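PDB 2DUA: phosphonopyruvate hydrolase from Variovorax sp., which hydrolyses 3-phosphonopyruvate to pyruvate and phosphate with the help of a divalent metal cation such as cobalt, magnesium or manganese. Local coordinates for residues 17-22 with 231-236; 21-26 with 43-48; 153-158 with 184-189; 211-216 with 235-240. All coordinates share one frame; numbering follows the deposited sequence.

Contact 1 (17-22 with 231-236)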
loop_
_atom_site.group_PDB
_atom_site.type_symbol
_atom_site.label_atom_id
_atom_site.label_comp_id
_atom_site.label_asym_id
_atom_site.label_seq_id
_atom_site.Cartn_x
_atom_site.Cartn_y
_atom_site.Cartn_z
ATOM N N PHE A 17 -5.806 -32.872 5.026
ATOM C CA PHE A 17 -5.987 -31.646 4.241
ATOM C C PHE A 17 -4.632 -31.222 3.653
ATOM O O PHE A 17 -3.601 -31.199 4.382
ATOM C CB PHE A 17 -6.514 -30.542 5.185
ATOM C CG PHE A 17 -6.867 -29.259 4.517
ATOM C CD1 PHE A 17 -8.130 -29.077 3.964
ATOM C CD2 PHE A 17 -5.962 -28.203 4.499
ATOM C CE1 PHE A 17 -8.505 -27.832 3.388
ATOM C CE2 PHE A 17 -6.302 -26.964 3.945
ATOM C CZ PHE A 17 -7.608 -26.787 3.381
ATOM N N THR A 18 -4.618 -30.910 2.346
ATOM C CA THR A 18 -3.397 -30.508 1.691
ATOM C C THR A 18 -3.471 -29.023 1.371
ATOM O O THR A 18 -4.502 -28.515 0.940
ATOM C CB THR A 18 -3.163 -31.292 0.330
ATOM O OG1 THR A 18 -4.240 -30.992 -0.550
ATOM C CG2 THR A 18 -3.156 -32.844 0.555
ATOM N N ALA A 19 -2.348 -28.333 1.567
ATOM C CA ALA A 19 -2.283 -26.899 1.278
ATOM C C ALA A 19 -1.004 -26.653 0.469
ATOM O O ALA A 19 0.070 -27.181 0.780
ATOM C CB ALA A 19 -2.269 -26.046 2.583
ATOM N N MET A 20 -1.126 -25.837 -0.562
ATOM C CA MET A 20 0.036 -25.510 -1.407
ATOM C C MET A 20 0.429 -24.027 -1.281
ATOM O O MET A 20 -0.441 -23.098 -1.183
ATOM C CB MET A 20 -0.311 -25.867 -2.888
ATOM C CG MET A 20 0.697 -25.398 -3.947
ATOM S SD MET A 20 2.265 -26.102 -3.669
ATOM C CE MET A 20 2.101 -27.826 -4.287
ATOM N N ALA A 21 1.733 -23.806 -1.252
ATOM C CA ALA A 21 2.297 -22.470 -1.193
ATOM C C ALA A 21 1.902 -21.632 -2.425
ATOM O O ALA A 21 1.804 -22.162 -3.525
ATOM C CB ALA A 21 3.847 -22.555 -1.110
ATOM N N ALA A 22 1.701 -20.334 -2.246
ATOM C CA ALA A 22 1.352 -19.455 -3.381
ATOM C C ALA A 22 1.957 -18.088 -3.105
ATOM O O ALA A 22 1.759 -17.563 -1.980
ATOM C CB ALA A 22 -0.167 -19.300 -3.497
ATOM N N ILE A 231 -2.912 -31.870 8.628
ATOM C CA ILE A 231 -2.633 -31.012 7.468
ATOM C C ILE A 231 -1.229 -31.214 6.996
ATOM O O ILE A 231 -0.331 -31.362 7.814
ATOM C CB ILE A 231 -2.758 -29.513 7.808
ATOM C CG1 ILE A 231 -4.199 -29.161 8.178
ATOM C CG2 ILE A 231 -2.317 -28.673 6.613
ATOM C CD1 ILE A 231 -4.398 -27.742 8.671
ATOM N N VAL A 232 -1.061 -31.283 5.665
ATOM C CA VAL A 232 0.266 -31.358 5.088
ATOM C C VAL A 232 0.385 -30.123 4.201
ATOM O O VAL A 232 -0.514 -29.822 3.404
ATOM C CB VAL A 232 0.501 -32.641 4.259
ATOM C CG1 VAL A 232 -0.550 -32.776 3.158
ATOM C CG2 VAL A 232 1.897 -32.619 3.695
ATOM N N ILE A 233 1.466 -29.382 4.386
ATOM C CA ILE A 233 1.701 -28.162 3.604
ATOM C C ILE A 233 2.923 -28.335 2.678
ATOM O O ILE A 233 3.985 -28.808 3.114
ATOM C CB ILE A 233 1.996 -26.960 4.542
ATOM C CG1 ILE A 233 0.754 -26.624 5.364
ATOM C CG2 ILE A 233 2.496 -25.747 3.705
ATOM C CD1 ILE A 233 0.958 -25.585 6.496
ATOM N N TYR A 234 2.766 -27.969 1.412
ATOM C CA TYR A 234 3.882 -27.986 0.443
ATOM C C TYR A 234 4.420 -26.546 0.564
ATOM O O TYR A 234 3.849 -25.590 0.041
ATOM C CB TYR A 234 3.301 -28.314 -0.917
ATOM C CG TYR A 234 2.865 -29.763 -0.955
ATOM C CD1 TYR A 234 3.819 -30.788 -1.057
ATOM C CD2 TYR A 234 1.535 -30.123 -0.843
ATOM C CE1 TYR A 234 3.437 -32.145 -1.047
ATOM C CE2 TYR A 234 1.137 -31.524 -0.821
ATOM C CZ TYR A 234 2.124 -32.490 -0.928
ATOM O OH TYR A 234 1.799 -33.833 -0.883
ATOM N N GLY A 235 5.519 -26.399 1.270
ATOM C CA GLY A 235 5.992 -25.065 1.667
ATOM C C GLY A 235 6.596 -24.077 0.628
ATOM O O GLY A 235 6.446 -22.866 0.840
ATOM N N ASN A 236 7.249 -24.535 -0.438
ATOM C CA ASN A 236 7.909 -23.587 -1.338
ATOM C C ASN A 236 8.036 -24.092 -2.757
ATOM O O ASN A 236 8.897 -23.648 -3.488
ATOM C CB ASN A 236 9.303 -23.350 -0.805
ATOM C CG ASN A 236 10.051 -24.646 -0.585
ATOM O OD1 ASN A 236 10.935 -24.705 0.256
ATOM N ND2 ASN A 236 9.693 -25.699 -1.312
#
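Met20 reaches Tyr234 through its torsions: it sends CG away from its own N (chi1 171°) and then bends at chi2 and chi3, which folds its methyl back over the neighbouring strand to Tyr234 CB. Tyr234 chi1 (-71°) sets its CG beside its own backbone N, 3.9 Å from Met20 CE. The strands are 17-21 and 229-234, the first and last of the eight-stranded TIM barrel, and their parallel pairing closes it. Met20 CE stops 3.6 Å from Tyr234 CB, the two side chains crossing at about a right angle. On the same face of the sheet Thr18 and Val232 run side by side, Thr18 CG2 lying 3.7 Å from Val232 CG1. Tyr234 OH is hydrogen-bonded to Glu220 and Thr18 OG1 to the backbone N of Gly37, and Phe250 of the second subunit packs on Met20. Phe17, Ile231, Ala19 and Ile233 point to the other face; Phe17 CB touches Ile231 CG1 at 4.0 Å, and Ala19 CB has a similar contact with Ile233 CG1. Four backbone bonds form the ladder: Val232 N to Phe17 O at 2.8 Å, Ala19 N to Val232 O, Tyr234 N to Ala19 O, and Ala21 N to Tyr234 O. The last is the most bent, 139° at the hydrogen. Beyond it the strands give way to loops, and Ala21 CB rests 3.3 Å from Gly235 O.

Contact 2 (21-26 with 43-48). With NA (sodium ion), chain E; OXL (oxalate ion), chain C.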
loop_
_atom_site.group_PDB
_atom_site.type_symbol
_atom_site.label_atom_id
_atom_site.label_comp_id
_atom_site.label_asym_id
_atom_site.label_seq_id
_atom_site.Cartn_x
_atom_site.Cartn_y
_atom_site.Cartn_z
ATOM N N ALA A 21 1.733 -23.806 -1.252
ATOM C CA ALA A 21 2.297 -22.470 -1.193
ATOM C C ALA A 21 1.902 -21.632 -2.425
ATOM O O ALA A 21 1.804 -22.162 -3.525
ATOM C CB ALA A 21 3.847 -22.555 -1.110
ATOM N N ALA A 22 1.701 -20.334 -2.246
ATOM C CA ALA A 22 1.352 -19.455 -3.381
ATOM C C ALA A 22 1.957 -18.088 -3.105
ATOM O O ALA A 22 1.759 -17.563 -1.980
ATOM C CB ALA A 22 -0.167 -19.300 -3.497
ATOM N N HIS A 23 2.667 -17.517 -4.085
ATOM C CA HIS A 23 3.261 -16.190 -3.872
ATOM C C HIS A 23 2.435 -15.077 -4.573
ATOM O O HIS A 23 2.722 -13.870 -4.444
ATOM C CB HIS A 23 4.738 -16.181 -4.290
ATOM C CG HIS A 23 4.976 -16.799 -5.625
ATOM N ND1 HIS A 23 5.118 -18.158 -5.792
ATOM C CD2 HIS A 23 5.131 -16.248 -6.850
ATOM C CE1 HIS A 23 5.362 -18.421 -7.061
ATOM N NE2 HIS A 23 5.378 -17.278 -7.725
ATOM N N ASN A 24 1.392 -15.469 -5.305
ATOM C CA ASN A 24 0.517 -14.464 -5.873
ATOM C C ASN A 24 -0.864 -15.141 -6.112
ATOM O O ASN A 24 -0.999 -16.359 -5.991
ATOM C CB ASN A 24 1.133 -13.829 -7.151
ATOM C CG ASN A 24 1.415 -14.844 -8.253
ATOM O OD1 ASN A 24 0.598 -15.661 -8.547
ATOM N ND2 ASN A 24 2.563 -14.733 -8.890
ATOM N N PRO A 25 -1.883 -14.346 -6.452
ATOM C CA PRO A 25 -3.198 -14.970 -6.656
ATOM C C PRO A 25 -3.277 -15.950 -7.833
ATOM O O PRO A 25 -4.071 -16.872 -7.782
ATOM C CB PRO A 25 -4.119 -13.766 -6.870
ATOM C CG PRO A 25 -3.469 -12.668 -6.005
ATOM C CD PRO A 25 -2.001 -12.866 -6.350
ATOM N N LEU A 26 -2.501 -15.716 -8.898
ATOM C CA LEU A 26 -2.552 -16.597 -10.072
ATOM C C LEU A 26 -2.080 -18.002 -9.682
ATOM O O LEU A 26 -2.697 -18.993 -10.021
ATOM C CB LEU A 26 -1.663 -16.053 -11.212
ATOM C CG LEU A 26 -1.553 -16.923 -12.490
ATOM C CD1 LEU A 26 -2.879 -17.088 -13.106
ATOM C CD2 LEU A 26 -0.608 -16.243 -13.488
ATOM N N GLY A 43 5.414 -16.856 3.909
ATOM C CA GLY A 43 6.208 -15.636 4.001
ATOM C C GLY A 43 7.482 -15.934 3.227
ATOM O O GLY A 43 8.084 -15.066 2.627
ATOM N N PHE A 44 7.940 -17.181 3.264
ATOM C CA PHE A 44 9.175 -17.496 2.522
ATOM C C PHE A 44 8.930 -17.288 1.011
ATOM O O PHE A 44 9.759 -16.671 0.325
ATOM C CB PHE A 44 9.623 -18.953 2.787
ATOM C CG PHE A 44 10.811 -19.387 1.924
ATOM C CD1 PHE A 44 12.107 -19.049 2.257
ATOM C CD2 PHE A 44 10.590 -20.108 0.752
ATOM C CE1 PHE A 44 13.180 -19.433 1.431
ATOM C CE2 PHE A 44 11.638 -20.495 -0.072
ATOM C CZ PHE A 44 12.937 -20.159 0.269
ATOM N N GLU A 45 7.804 -17.802 0.481
ATOM C CA GLU A 45 7.599 -17.576 -0.950
ATOM C C GLU A 45 7.387 -16.101 -1.291
ATOM O O GLU A 45 7.843 -15.631 -2.347
ATOM C CB GLU A 45 6.411 -18.375 -1.488
ATOM C CG GLU A 45 6.698 -19.904 -1.611
ATOM C CD GLU A 45 6.058 -20.483 -2.890
ATOM O OE1 GLU A 45 5.254 -19.764 -3.500
ATOM O OE2 GLU A 45 6.344 -21.629 -3.301
ATOM N N LEU A 46 6.663 -15.356 -0.449
ATOM C CA LEU A 46 6.469 -13.913 -0.815
ATOM C C LEU A 46 7.792 -13.132 -0.768
ATOM O O LEU A 46 8.116 -12.358 -1.695
ATOM C CB LEU A 46 5.433 -13.267 0.094
ATOM C CG LEU A 46 5.016 -11.855 -0.355
ATOM C CD1 LEU A 46 4.312 -11.833 -1.727
ATOM C CD2 LEU A 46 4.113 -11.311 0.744
ATOM N N SER A 47 8.574 -13.310 0.300
ATOM C CA SER A 47 9.850 -12.612 0.364
ATOM C C SER A 47 10.753 -13.105 -0.825
ATOM O O SER A 47 11.464 -12.304 -1.438
ATOM C CB SER A 47 10.488 -12.848 1.763
ATOM O OG SER A 47 10.784 -14.219 1.887
ATOM N N ALA A 48 10.710 -14.402 -1.197
ATOM C CA ALA A 48 11.548 -14.860 -2.331
ATOM C C ALA A 48 11.122 -14.155 -3.645
ATOM O O ALA A 48 11.983 -13.740 -4.429
ATOM C CB ALA A 48 11.456 -16.378 -2.490
HETATM NA NA NA E . 4.623 -12.031 -5.322
HETATM C C1 OXL C . 7.028 -20.574 4.931
HETATM C C2 OXL C . 7.174 -21.314 6.199
HETATM O O1 OXL C . 6.702 -21.226 3.854
HETATM O O2 OXL C . 7.196 -20.650 7.279
HETATM O O3 OXL C . 7.218 -19.341 4.976
HETATM O O4 OXL C . 7.242 -22.562 6.170
#
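His23 donates a hydrogen bond from ND1 to Glu45 OE1 at 2.8 Å, a histidine-carboxylate pair joining the loop after the first barrel strand to helix 43-49, which follows the second strand of this TIM barrel. The oxygen lies at the ring edge, in the imidazole plane, yet ND1 reaches it from above the carboxylate plane, the two planes being 47° apart. His23 holds CG between its backbone N and carbonyl carbon (chi1 47°), which carries the ring toward the helix, and the ring's own rotation (chi2 -84°) brings ND1 to OE1. Glu45 bends at chi2, and its CD comes 3.5 Å from Ala21 CB, a methyl packed against the carboxylate. The other oxygen, OE2, takes the backbone N of Ile239, a residue in the first turn of helix 237-256, where the helix end would probably steady the negative charge. An alanine in place of Glu45 would probably leave His23 ND1 and the Ile239 N-H without their acceptor and let the imidazole turn more freely. Farther out, the same helix 43-49 turns its N-terminal end to the active site: Phe44, a substrate-binding residue, donates its backbone N to oxalate O3 at 2.8 Å, and Ser42 and Trp40 also bond the oxalate. At the far side of the contact His23 O and Ser49 OG share a sodium ion, and Leu46 CD1 packs 3.7 Å from that same His23 O.

Contact 3 (153-158 with 184-189). With OXL (oxalate ion), chain C.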
loop_
_atom_site.group_PDB
_atom_site.type_symbol
_atom_site.label_atom_id
_atom_site.label_comp_id
_atom_site.label_asym_id
_atom_site.label_seq_id
_atom_site.Cartn_x
_atom_site.Cartn_y
_atom_site.Cartn_z
ATOM N N ILE A 153 -3.010 -21.804 14.404
ATOM C CA ILE A 153 -2.055 -22.882 14.392
ATOM C C ILE A 153 -0.755 -22.379 15.020
ATOM O O ILE A 153 -0.251 -21.358 14.637
ATOM C CB ILE A 153 -1.753 -23.362 12.953
ATOM C CG1 ILE A 153 -3.051 -23.811 12.262
ATOM C CG2 ILE A 153 -0.695 -24.526 12.960
ATOM C CD1 ILE A 153 -2.940 -24.057 10.758
ATOM N N ALA A 154 -0.276 -23.080 16.042
ATOM C CA ALA A 154 0.973 -22.735 16.733
ATOM C C ALA A 154 2.088 -23.625 16.179
ATOM O O ALA A 154 2.016 -24.870 16.182
ATOM C CB ALA A 154 0.847 -22.968 18.270
ATOM N N ARG A 155 3.132 -22.962 15.720
ATOM C CA ARG A 155 4.283 -23.638 15.143
ATOM C C ARG A 155 5.389 -23.735 16.173
ATOM O O ARG A 155 5.881 -22.716 16.687
ATOM C CB ARG A 155 4.785 -22.859 13.944
ATOM C CG ARG A 155 6.066 -23.443 13.394
ATOM C CD ARG A 155 6.304 -22.813 12.021
ATOM N NE ARG A 155 7.526 -23.338 11.428
ATOM C CZ ARG A 155 7.716 -23.452 10.104
ATOM N NH1 ARG A 155 6.769 -23.061 9.231
ATOM N NH2 ARG A 155 8.843 -24.013 9.654
ATOM N N VAL A 156 5.766 -24.974 16.486
ATOM C CA VAL A 156 6.801 -25.263 17.504
ATOM C C VAL A 156 8.185 -25.419 16.808
ATOM O O VAL A 156 8.383 -26.325 15.970
ATOM C CB VAL A 156 6.424 -26.602 18.274
ATOM C CG1 VAL A 156 7.588 -27.042 19.245
ATOM C CG2 VAL A 156 5.103 -26.404 19.067
ATOM N N GLU A 157 9.126 -24.545 17.145
ATOM C CA GLU A 157 10.425 -24.594 16.516
ATOM C C GLU A 157 11.480 -25.210 17.431
ATOM O O GLU A 157 12.679 -25.048 17.160
ATOM C CB GLU A 157 10.860 -23.165 16.119
ATOM C CG GLU A 157 10.041 -22.601 14.913
ATOM C CD GLU A 157 10.437 -23.259 13.621
ATOM O OE1 GLU A 157 11.560 -22.990 13.145
ATOM O OE2 GLU A 157 9.653 -24.064 13.091
ATOM N N ALA A 158 11.040 -25.901 18.493
ATOM C CA ALA A 158 11.975 -26.496 19.459
ATOM C C ALA A 158 12.964 -27.527 18.875
ATOM O O ALA A 158 14.108 -27.591 19.326
ATOM C CB ALA A 158 11.214 -27.089 20.657
ATOM N N LEU A 184 1.962 -27.160 14.518
ATOM C CA LEU A 184 2.791 -27.424 13.344
ATOM C C LEU A 184 4.173 -27.703 13.921
ATOM O O LEU A 184 4.729 -26.858 14.628
ATOM C CB LEU A 184 2.798 -26.191 12.435
ATOM C CG LEU A 184 3.465 -26.370 11.067
ATOM C CD1 LEU A 184 3.090 -25.200 10.175
ATOM C CD2 LEU A 184 4.996 -26.505 11.223
ATOM N N ILE A 185 4.718 -28.879 13.641
ATOM C CA ILE A 185 6.027 -29.242 14.158
ATOM C C ILE A 185 6.989 -29.376 12.983
ATOM O O ILE A 185 6.665 -29.954 11.970
ATOM C CB ILE A 185 5.964 -30.548 15.000
ATOM C CG1 ILE A 185 7.363 -30.892 15.471
ATOM C CG2 ILE A 185 5.262 -31.703 14.210
ATOM C CD1 ILE A 185 7.862 -29.914 16.582
ATOM N N HIS A 186 8.174 -28.811 13.134
ATOM C CA HIS A 186 9.123 -28.771 12.043
ATOM C C HIS A 186 10.499 -29.344 12.409
ATOM O O HIS A 186 10.933 -29.201 13.533
ATOM C CB HIS A 186 9.255 -27.295 11.633
ATOM C CG HIS A 186 9.745 -27.104 10.238
ATOM N ND1 HIS A 186 9.181 -27.754 9.161
ATOM C CD2 HIS A 186 10.804 -26.409 9.749
ATOM C CE1 HIS A 186 9.877 -27.481 8.070
ATOM N NE2 HIS A 186 10.869 -26.670 8.398
ATOM N N SER A 187 11.169 -29.947 11.426
ATOM C CA SER A 187 12.497 -30.534 11.592
ATOM C C SER A 187 13.431 -30.117 10.453
ATOM O O SER A 187 12.980 -29.923 9.338
ATOM C CB SER A 187 12.423 -32.059 11.560
ATOM O OG SER A 187 13.690 -32.617 11.820
ATOM N N ARG A 188 14.725 -30.016 10.739
ATOM C CA ARG A 188 15.709 -29.678 9.700
ATOM C C ARG A 188 16.701 -30.876 9.577
ATOM O O ARG A 188 17.654 -30.838 8.798
ATOM C CB ARG A 188 16.484 -28.407 10.064
ATOM C CG ARG A 188 17.736 -28.719 10.857
ATOM C CD ARG A 188 18.059 -27.695 11.912
ATOM N NE ARG A 188 18.159 -26.336 11.391
ATOM C CZ ARG A 188 18.572 -25.314 12.132
ATOM N NH1 ARG A 188 18.919 -25.505 13.400
ATOM N NH2 ARG A 188 18.636 -24.102 11.612
ATOM N N GLN A 189 16.498 -31.908 10.390
ATOM C CA GLN A 189 17.316 -33.131 10.344
ATOM C C GLN A 189 17.291 -33.608 8.871
ATOM O O GLN A 189 16.335 -33.330 8.148
ATOM C CB GLN A 189 16.656 -34.188 11.233
ATOM C CG GLN A 189 17.465 -34.754 12.369
ATOM C CD GLN A 189 18.191 -33.723 13.196
ATOM O OE1 GLN A 189 19.420 -33.688 13.199
ATOM N NE2 GLN A 189 17.451 -32.885 13.912
HETATM C C1 OXL C . 7.028 -20.574 4.931
HETATM C C2 OXL C . 7.174 -21.314 6.199
HETATM O O1 OXL C . 6.702 -21.226 3.854
HETATM O O2 OXL C . 7.196 -20.650 7.279
HETATM O O3 OXL C . 7.218 -19.341 4.976
HETATM O O4 OXL C . 7.242 -22.562 6.170
HETATM O O HOH W 1 10.655 -27.606 15.682
#
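Backbone hydrogen bonds pair Leu184 with the strand beside it on both sides of Arg155: Leu184 N donates to Ala154 O, and Val156 N donates to Leu184 O, each at 2.8 Å, in parallel register. Apolar side chains meet on both faces: Leu184 CB touches Ile153 CG2, while on the reverse face Val156 CG1 touches Ile185 CD1 at 3.9 Å. The charged contacts centre on Arg155, a substrate-binding residue whose side chain runs extended from CG to NE (chi3 -180°). Its NE bonds Glu157 OE2 at 2.8 Å in a nearly straight salt bridge, which fixes the rotation of the guanidinium; its NH1 donates to oxalate O4 at 3.1 Å. Leu184 CD2 lies over one guanidinium face. The third nitrogen, NH2, sits over one face of the His186 ring, off toward the rim and 3.1 Å from CD2, the two planes 62° apart. A methionine replacing Arg155 would probably leave Glu157 OE2 without its salt-bridge partner and take one hydrogen bond from the oxalate. Water bridges the diverging chains, donating to Val156 O at 2.6 Å and to His186 O at 2.7 Å, whereas His186 N is buried without a partner. The whole joins the two strands of a beta-alpha-beta unit of the TIM barrel: helix 165-177 connects them, with Tyr175 against Val156, helix 193-201 packs on Ile185, and strand 106-110 borders Arg155 on the other side.

Contact 4 (211-216 with 235-240)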
loop_
_atom_site.group_PDB
_atom_site.type_symbol
_atom_site.label_atom_id
_atom_site.label_comp_id
_atom_site.label_asym_id
_atom_site.label_seq_id
_atom_site.Cartn_x
_atom_site.Cartn_y
_atom_site.Cartn_z
ATOM N N VAL A 211 5.217 -29.774 7.353
ATOM C CA VAL A 211 5.735 -29.057 6.190
ATOM C C VAL A 211 6.962 -29.868 5.833
ATOM O O VAL A 211 8.062 -29.477 6.137
ATOM C CB VAL A 211 6.066 -27.574 6.447
ATOM C CG1 VAL A 211 6.377 -26.812 5.108
ATOM C CG2 VAL A 211 4.875 -26.880 7.184
ATOM N N PRO A 212 6.793 -31.024 5.207
ATOM C CA PRO A 212 7.952 -31.893 4.924
ATOM C C PRO A 212 8.801 -31.555 3.705
ATOM O O PRO A 212 9.135 -32.459 2.912
ATOM C CB PRO A 212 7.301 -33.278 4.811
ATOM C CG PRO A 212 6.038 -32.964 4.034
ATOM C CD PRO A 212 5.536 -31.620 4.720
ATOM N N THR A 213 9.184 -30.277 3.581
ATOM C CA THR A 213 9.945 -29.851 2.398
ATOM C C THR A 213 11.302 -30.541 2.339
ATOM O O THR A 213 11.789 -30.853 1.256
ATOM C CB THR A 213 10.147 -28.292 2.376
ATOM O OG1 THR A 213 10.717 -27.861 3.611
ATOM C CG2 THR A 213 8.786 -27.569 2.241
ATOM N N ALA A 214 11.882 -30.783 3.505
ATOM C CA ALA A 214 13.202 -31.444 3.660
ATOM C C ALA A 214 13.185 -32.966 3.430
ATOM O O ALA A 214 14.261 -33.577 3.286
ATOM C CB ALA A 214 13.752 -31.167 5.062
ATOM N N TYR A 215 11.983 -33.560 3.378
ATOM C CA TYR A 215 11.785 -35.000 3.177
ATOM C C TYR A 215 10.850 -35.347 2.064
ATOM O O TYR A 215 9.740 -35.832 2.288
ATOM C CB TYR A 215 11.211 -35.622 4.421
ATOM C CG TYR A 215 11.848 -35.025 5.602
ATOM C CD1 TYR A 215 11.110 -34.231 6.498
ATOM C CD2 TYR A 215 13.201 -35.228 5.827
ATOM C CE1 TYR A 215 11.738 -33.651 7.616
ATOM C CE2 TYR A 215 13.845 -34.668 6.929
ATOM C CZ TYR A 215 13.115 -33.883 7.826
ATOM O OH TYR A 215 13.783 -33.353 8.923
ATOM N N PRO A 216 11.307 -35.180 0.834
ATOM C CA PRO A 216 10.380 -35.511 -0.239
ATOM C C PRO A 216 9.947 -36.970 -0.256
ATOM O O PRO A 216 8.961 -37.295 -0.920
ATOM C CB PRO A 216 11.134 -35.067 -1.505
ATOM C CG PRO A 216 12.597 -35.137 -1.082
ATOM C CD PRO A 216 12.626 -34.715 0.352
ATOM N N GLY A 235 5.519 -26.399 1.270
ATOM C CA GLY A 235 5.992 -25.065 1.667
ATOM C C GLY A 235 6.596 -24.077 0.628
ATOM O O GLY A 235 6.446 -22.866 0.840
ATOM N N ASN A 236 7.249 -24.535 -0.438
ATOM C CA ASN A 236 7.909 -23.587 -1.338
ATOM C C ASN A 236 8.036 -24.092 -2.757
ATOM O O ASN A 236 8.897 -23.648 -3.488
ATOM C CB ASN A 236 9.303 -23.350 -0.805
ATOM C CG ASN A 236 10.051 -24.646 -0.585
ATOM O OD1 ASN A 236 10.935 -24.705 0.256
ATOM N ND2 ASN A 236 9.693 -25.699 -1.312
ATOM N N HIS A 237 7.210 -25.057 -3.129
ATOM C CA HIS A 237 7.333 -25.633 -4.453
ATOM C C HIS A 237 6.875 -24.745 -5.591
ATOM O O HIS A 237 7.320 -24.938 -6.731
ATOM C CB HIS A 237 6.601 -26.971 -4.476
ATOM C CG HIS A 237 7.069 -27.897 -3.390
ATOM N ND1 HIS A 237 6.577 -27.838 -2.102
ATOM C CD2 HIS A 237 8.126 -28.754 -3.354
ATOM C CE1 HIS A 237 7.328 -28.604 -1.318
ATOM N NE2 HIS A 237 8.273 -29.173 -2.056
ATOM N N ALA A 238 6.011 -23.764 -5.308
ATOM C CA ALA A 238 5.507 -22.917 -6.400
ATOM C C ALA A 238 6.605 -21.965 -6.834
ATOM O O ALA A 238 6.842 -21.785 -8.042
ATOM C CB ALA A 238 4.274 -22.110 -5.947
ATOM N N ILE A 239 7.277 -21.354 -5.859
ATOM C CA ILE A 239 8.321 -20.420 -6.228
ATOM C C ILE A 239 9.468 -21.208 -6.883
ATOM O O ILE A 239 10.102 -20.718 -7.791
ATOM C CB ILE A 239 8.826 -19.542 -4.967
ATOM C CG1 ILE A 239 9.589 -18.303 -5.440
ATOM C CG2 ILE A 239 9.693 -20.353 -4.075
ATOM C CD1 ILE A 239 8.694 -17.278 -6.091
ATOM N N ARG A 240 9.715 -22.442 -6.435
ATOM C CA ARG A 240 10.823 -23.203 -7.030
ATOM C C ARG A 240 10.496 -23.592 -8.480
ATOM O O ARG A 240 11.350 -23.450 -9.362
ATOM C CB ARG A 240 11.153 -24.432 -6.172
ATOM C CG ARG A 240 11.911 -24.023 -4.870
ATOM C CD ARG A 240 11.766 -25.157 -3.800
ATOM N NE ARG A 240 12.542 -26.359 -4.173
ATOM C CZ ARG A 240 12.350 -27.548 -3.595
ATOM N NH1 ARG A 240 11.421 -27.679 -2.639
ATOM N NH2 ARG A 240 13.081 -28.585 -3.958
HETATM O O HOH W 2 10.766 -30.172 -1.312
#
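Thr213 brings its methyl against Gly235 where two loops of the TIM barrel meet at the C-terminal ends of its last two strands: the 211-216 segment follows strand 208-210, and the other segment, 235-240, leads from the end of strand 229-234 into helix 237-256. From CA, the Thr213 CB points toward the second segment and divides. OG1 lies between the backbone N and the carbonyl carbon (chi1 53°), and this leaves CG2 opposite the carbonyl carbon, the branch that does the touching. CG2 stands 3.6 Å from Gly235 N and 3.8 Å from Gly235 CA. It also reaches the His237 imidazole, 4.0 Å from CE1. Beside it Val211 CG1 packs on Gly235 CA at 3.9 Å, so two methyl groups close on the glycine. A beta carbon on Gly235 would probably come within 2.9 Å of both Val211 CG1 and Thr213 CG2, too close for either. Val211 also touches His186, and both Gly235 and Val211 lie close to the bound oxalate, placing the packing at the wall of the active site. The loop keeps its shape through a type I turn from Pro212 to Tyr215, closed by Tyr215 N to Pro212 O. Arg240 reaches out to Asp263 of the second subunit in a salt bridge, and Asn236 packs on Val269 of that subunit. One water ties the two segments together: it donates to Thr213 O, accepts from Arg240 NH1 and lies 2.8 Å from His237 NE2.

All four contacts belong to one eight-stranded TIM barrel. Contact 1 seals it by pairing the first and last strands, and contact 3, 15 Å away between centres, joins strands five and six of the same sheet, nested in the chain between the segments of contact 1. Contact 2 starts from the same stretch as contact 1, the end of strand 17-21, and reaches across to helix 43-49; it closes before contact 3 opens, and contact 3 before contact 4. Contact 4 shares Gly235 and Asn236 with contact 1, their centres 8 Å apart, and touches contact 2. Contacts 2 and 3, 20 Å apart, do not touch, yet both hold the oxalate, so the active site sits between them. Contacts 1, 2 and 4 also meet the second subunit.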